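Long-range contacts in Phenylalanine/tyrosine ammonia-lyase (Rhodosporidium toruloides, PDB 1Y2M), which catalyses the non-oxidative deamination of L-phenylalanine and L-tyrosine to trans-cinnamic acid and p-coumaric acid, the commitment step of phenylpropanoid metabolism: residues 64-69 / 386-392; 72-77 / 280-285. All coordinates share one frame; numbering follows the deposited sequence.

Contacts 1 and 2 lie side by side, their centres 12 Å apart. Contact 1 uses the loop that leads into helix 69-77 and its first residue, Leu69; contact 2 uses the helix itself. In contact 1 segment 64-69 runs over the C-terminal end of helix 368-391. In contact 2 the helix crosses the long helix 273-303. Along the chain, contact 2 is nested within the loop that contact 1 closes. The two share a packed boundary: CD2 of Leu69 lies 3.6 Å from OG1 of Thr280, and CD2 of Leu67 lies 3.8 Å from CG2 of Val72. Leu386 packs on Leu283 from the other helix. Neither contact reaches the cinnamate-binding residues or the cross-linked Ala211 and Gly213.

Contact 1: 64-69 / 386-392; sequences GYSLNL and LTIEAGQ
Leu386 meets Leu69 at the start of the contact, where the two side chains cross at about a right angle. CD1 of Leu69 is 3.9 Å from CB of Leu386. CD2 of Leu69 rests 3.7 Å from O of Leu386. Thr387 sets OG1 3.6 Å from CG of Leu69. This hydroxyl is also bonded to His383 O one turn back, and it accepts a bond from a water that takes the N-H of Leu69. Chi1 of -65° sets OG1 beside the backbone N, where it can reach both His383 O and the water. Ala390 offers CB to CD2 of Leu69 at 3.9 Å, while its carbonyl oxygen lies 3.5 Å from CD2 of Leu67. With no side chain at Gly391, its CA comes to 3.4 Å from Leu67 O in a CH...O contact. Its own O faces Gly64 O, an acceptor too. Gln392 lays CG 3.4 Å from Tyr65 O. The loop is thus held on the helix end by leucine packing and one water bridge. The acceptors at the close carbonyl pair are served from outside, Gly64 O by Arg178 and Gly391 O weakly by Asn174.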
loop_
_atom_site.group_PDB
_atom_site.type_symbol
_atom_site.label_atom_id
_atom_site.label_comp_id
_atom_site.label_asym_id
_atom_site.label_seq_id
_atom_site.Cartn_x
_atom_site.Cartn_y
_atom_site.Cartn_z
ATOM N N GLY B 64 -9.018 32.967 19.514
ATOM C CA GLY B 64 -7.812 32.157 19.692
ATOM C C GLY B 64 -8.015 30.820 20.418
ATOM O O GLY B 64 -7.123 29.977 20.418
ATOM N N TYR B 65 -9.175 30.595 21.020
ATOM C CA TYR B 65 -9.391 29.426 21.920
ATOM C C TYR B 65 -10.742 28.700 21.757
ATOM O O TYR B 65 -10.819 27.497 22.019
ATOM C CB TYR B 65 -9.239 29.859 23.394
ATOM C CG TYR B 65 -7.860 30.290 23.759
ATOM C CD1 TYR B 65 -6.975 29.409 24.379
ATOM C CD2 TYR B 65 -7.411 31.574 23.468
ATOM C CE1 TYR B 65 -5.666 29.813 24.699
ATOM C CE2 TYR B 65 -6.119 31.967 23.742
ATOM C CZ TYR B 65 -5.245 31.086 24.345
ATOM O OH TYR B 65 -3.977 31.509 24.586
ATOM N N SER B 66 -11.798 29.439 21.370
ATOM C CA SER B 66 -13.183 28.968 21.334
ATOM C C SER B 66 -13.581 28.283 20.066
ATOM O O SER B 66 -14.626 27.633 20.010
ATOM C CB SER B 66 -14.164 30.167 21.512
ATOM O OG SER B 66 -13.988 30.786 22.752
ATOM N N LEU B 67 -12.812 28.505 18.999
ATOM C CA LEU B 67 -13.218 28.060 17.683
ATOM C C LEU B 67 -13.384 26.554 17.691
ATOM O O LEU B 67 -12.479 25.838 18.121
ATOM C CB LEU B 67 -12.155 28.433 16.670
ATOM C CG LEU B 67 -12.338 28.013 15.232
ATOM C CD1 LEU B 67 -13.586 28.655 14.690
ATOM C CD2 LEU B 67 -11.138 28.319 14.333
ATOM N N ASN B 68 -14.506 26.061 17.169
ATOM C CA ASN B 68 -14.721 24.605 17.081
ATOM C C ASN B 68 -14.931 24.172 15.648
ATOM O O ASN B 68 -14.939 25.003 14.729
ATOM C CB ASN B 68 -15.887 24.150 17.965
ATOM C CG ASN B 68 -17.217 24.777 17.562
ATOM O OD1 ASN B 68 -17.555 24.835 16.364
ATOM N ND2 ASN B 68 -17.980 25.230 18.543
ATOM N N LEU B 69 -15.048 22.876 15.417
ATOM C CA LEU B 69 -15.033 22.385 14.069
ATOM C C LEU B 69 -16.302 22.683 13.294
ATOM O O LEU B 69 -16.260 23.004 12.090
ATOM C CB LEU B 69 -14.691 20.890 14.048
ATOM C CG LEU B 69 -13.367 20.471 14.690
ATOM C CD1 LEU B 69 -13.089 19.032 14.377
ATOM C CD2 LEU B 69 -12.316 21.391 14.159
ATOM N N LEU B 386 -8.258 17.484 16.022
ATOM C CA LEU B 386 -8.458 18.596 15.097
ATOM C C LEU B 386 -9.079 19.779 15.822
ATOM O O LEU B 386 -8.832 20.928 15.445
ATOM C CB LEU B 386 -9.336 18.185 13.921
ATOM C CG LEU B 386 -8.719 17.296 12.858
ATOM C CD1 LEU B 386 -9.663 17.082 11.689
ATOM C CD2 LEU B 386 -7.410 17.927 12.370
ATOM N N THR B 387 -9.849 19.541 16.877
ATOM C CA THR B 387 -10.397 20.668 17.619
ATOM C C THR B 387 -9.269 21.519 18.231
ATOM O O THR B 387 -9.263 22.757 18.171
ATOM C CB THR B 387 -11.380 20.203 18.701
ATOM O OG1 THR B 387 -12.522 19.595 18.071
ATOM C CG2 THR B 387 -11.887 21.386 19.519
ATOM N N ILE B 388 -8.302 20.848 18.837
ATOM C CA ILE B 388 -7.130 21.564 19.393
ATOM C C ILE B 388 -6.352 22.214 18.262
ATOM O O ILE B 388 -5.925 23.388 18.378
ATOM C CB ILE B 388 -6.247 20.629 20.211
ATOM C CG1 ILE B 388 -6.936 20.319 21.522
ATOM C CG2 ILE B 388 -4.889 21.297 20.507
ATOM C CD1 ILE B 388 -6.238 19.322 22.380
ATOM N N GLU B 389 -6.165 21.474 17.165
ATOM C CA GLU B 389 -5.309 21.978 16.079
ATOM C C GLU B 389 -5.932 23.200 15.421
ATOM O O GLU B 389 -5.261 24.198 15.207
ATOM C CB GLU B 389 -5.019 20.857 15.067
ATOM C CG GLU B 389 -4.020 21.221 13.986
ATOM C CD GLU B 389 -2.607 21.367 14.461
ATOM O OE1 GLU B 389 -2.378 21.206 15.656
ATOM O OE2 GLU B 389 -1.741 21.657 13.596
ATOM N N ALA B 390 -7.206 23.126 15.081
ATOM C CA ALA B 390 -7.894 24.186 14.334
ATOM C C ALA B 390 -8.277 25.334 15.243
ATOM O O ALA B 390 -8.229 26.493 14.840
ATOM C CB ALA B 390 -9.133 23.594 13.682
ATOM N N GLY B 391 -8.595 25.024 16.494
ATOM C CA GLY B 391 -9.172 26.015 17.407
ATOM C C GLY B 391 -8.375 26.638 18.506
ATOM O O GLY B 391 -8.758 27.690 19.023
ATOM N N GLN B 392 -7.289 25.965 18.907
ATOM C CA GLN B 392 -6.549 26.292 20.100
ATOM C C GLN B 392 -5.054 26.198 19.925
ATOM O O GLN B 392 -4.355 26.000 20.903
ATOM C CB GLN B 392 -6.916 25.307 21.211
ATOM C CG GLN B 392 -8.358 25.243 21.490
ATOM C CD GLN B 392 -8.751 24.001 22.266
ATOM O OE1 GLN B 392 -9.727 23.327 21.897
ATOM N NE2 GLN B 392 -8.045 23.723 23.329
HETATM O O HOH W 1 -15.096 20.856 17.689
#

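Contact 2: 72-77 / 280-285; sequences VVSAAR and TLALHD
Arg77 and Asp285 form an end-on, two-pronged salt bridge. NH1 of Arg77 donates to OD1 of Asp285 at 2.8 Å, nearly straight at 174°. NH2 of Arg77 donates to OD2 of Asp285 at 3.0 Å. Both oxygens are met on their syn sides, and the guanidinium and carboxylate planes are only 15° apart. The Arg77 chain is extended from CG to NE, which carries the flat group across to the other helix. At NE, Arg77 salt-bridges Glu163 of helix 162-176.

OD1 of Asp285 takes a further bond on its anti side, from ND1 of His284 at 2.9 Å. Two donors therefore hold this oxygen and should limit rotation of the carboxylate. The bond probably helps set the turn of the imidazole, which presents a face to Val73. CG1 of Val73 lies 4.1 Å from the ring centroid in a CH-pi contact.

CD2 of Leu281 sits over one face of the guanidinium, 3.8 Å from NE of Arg77. The same methyl packs on CB of Ala76 and on CG2 of Val73. Farther along, CG1 of Val72 touches CG2 of Thr280 at 3.8 Å.

The segment axes approach to 10.3 Å and cross at -109°. This is a steep helix-helix crossing, apolar at one end and salt-bridged at the other, that joins helix 69-77 to long helix 273-303 in the largely helical PAL/histidase fold.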
loop_
_atom_site.group_PDB
_atom_site.type_symbol
_atom_site.label_atom_id
_atom_site.label_comp_id
_atom_site.label_asym_id
_atom_site.label_seq_id
_atom_site.Cartn_x
_atom_site.Cartn_y
_atom_site.Cartn_z
ATOM N N VAL B 72 -15.840 26.114 12.022
ATOM C CA VAL B 72 -14.953 26.138 10.838
ATOM C C VAL B 72 -15.746 25.814 9.574
ATOM O O VAL B 72 -15.687 26.530 8.560
ATOM C CB VAL B 72 -13.748 25.187 10.996
ATOM C CG1 VAL B 72 -13.036 24.994 9.661
ATOM C CG2 VAL B 72 -12.772 25.668 12.098
ATOM N N VAL B 73 -16.534 24.750 9.657
ATOM C CA VAL B 73 -17.352 24.347 8.499
ATOM C C VAL B 73 -18.353 25.467 8.151
ATOM O O VAL B 73 -18.557 25.772 6.985
ATOM C CB VAL B 73 -18.097 23.043 8.768
ATOM C CG1 VAL B 73 -19.053 22.704 7.573
ATOM C CG2 VAL B 73 -17.118 21.902 8.964
ATOM N N SER B 74 -18.967 26.092 9.150
ATOM C CA SER B 74 -19.915 27.194 8.850
ATOM C C SER B 74 -19.275 28.340 8.091
ATOM O O SER B 74 -19.860 28.898 7.153
ATOM C CB SER B 74 -20.608 27.715 10.097
ATOM O OG SER B 74 -19.724 28.311 11.045
ATOM N N ALA B 75 -18.044 28.696 8.469
ATOM C CA ALA B 75 -17.328 29.796 7.788
ATOM C C ALA B 75 -16.862 29.336 6.403
ATOM O O ALA B 75 -16.958 30.078 5.444
ATOM C CB ALA B 75 -16.141 30.198 8.613
ATOM N N ALA B 76 -16.366 28.108 6.309
ATOM C CA ALA B 76 -15.825 27.602 5.035
ATOM C C ALA B 76 -16.898 27.396 3.968
ATOM O O ALA B 76 -16.706 27.778 2.808
ATOM C CB ALA B 76 -15.097 26.293 5.237
ATOM N N ARG B 77 -17.986 26.723 4.359
ATOM C CA ARG B 77 -19.063 26.311 3.436
ATOM C C ARG B 77 -20.336 27.111 3.424
ATOM O O ARG B 77 -21.087 27.077 2.427
ATOM C CB ARG B 77 -19.499 24.921 3.810
ATOM C CG ARG B 77 -18.520 23.908 3.420
ATOM C CD ARG B 77 -19.216 22.501 3.403
ATOM N NE ARG B 77 -18.215 21.555 2.944
ATOM C CZ ARG B 77 -18.135 20.284 3.307
ATOM N NH1 ARG B 77 -18.969 19.748 4.188
ATOM N NH2 ARG B 77 -17.174 19.551 2.797
ATOM N N THR B 280 -10.650 19.257 8.608
ATOM C CA THR B 280 -11.893 19.517 9.338
ATOM C C THR B 280 -13.100 19.231 8.469
ATOM O O THR B 280 -14.048 18.569 8.910
ATOM C CB THR B 280 -11.947 20.975 9.842
ATOM O OG1 THR B 280 -10.914 21.188 10.814
ATOM C CG2 THR B 280 -13.285 21.238 10.409
ATOM N N LEU B 281 -13.081 19.682 7.212
ATOM C CA LEU B 281 -14.170 19.417 6.285
ATOM C C LEU B 281 -14.327 17.920 6.063
ATOM O O LEU B 281 -15.461 17.399 6.016
ATOM C CB LEU B 281 -13.918 20.177 4.996
ATOM C CG LEU B 281 -13.977 21.701 5.225
ATOM C CD1 LEU B 281 -13.308 22.386 4.058
ATOM C CD2 LEU B 281 -15.415 22.204 5.359
ATOM N N ALA B 282 -13.201 17.230 5.907
ATOM C CA ALA B 282 -13.234 15.788 5.656
ATOM C C ALA B 282 -13.758 15.001 6.857
ATOM O O ALA B 282 -14.547 14.050 6.720
ATOM C CB ALA B 282 -11.886 15.308 5.213
ATOM N N LEU B 283 -13.367 15.421 8.054
ATOM C CA LEU B 283 -13.865 14.744 9.243
ATOM C C LEU B 283 -15.351 14.972 9.449
ATOM O O LEU B 283 -16.103 14.039 9.750
ATOM C CB LEU B 283 -13.110 15.213 10.473
ATOM C CG LEU B 283 -13.568 14.492 11.755
ATOM C CD1 LEU B 283 -13.406 12.986 11.664
ATOM C CD2 LEU B 283 -12.780 15.012 12.946
ATOM N N HIS B 284 -15.790 16.223 9.264
ATOM C CA HIS B 284 -17.223 16.522 9.267
ATOM C C HIS B 284 -17.997 15.575 8.344
ATOM O O HIS B 284 -18.992 14.946 8.763
ATOM C CB HIS B 284 -17.421 17.984 8.862
ATOM C CG HIS B 284 -18.832 18.388 8.583
ATOM N ND1 HIS B 284 -19.469 18.095 7.396
ATOM C CD2 HIS B 284 -19.693 19.161 9.299
ATOM C CE1 HIS B 284 -20.685 18.642 7.425
ATOM N NE2 HIS B 284 -20.844 19.290 8.558
ATOM N N ASP B 285 -17.497 15.402 7.133
ATOM C CA ASP B 285 -18.238 14.601 6.170
ATOM C C ASP B 285 -18.214 13.126 6.554
ATOM O O ASP B 285 -19.209 12.415 6.400
ATOM C CB ASP B 285 -17.679 14.862 4.768
ATOM C CG ASP B 285 -18.010 16.250 4.229
ATOM O OD1 ASP B 285 -18.864 16.972 4.776
ATOM O OD2 ASP B 285 -17.414 16.597 3.197
#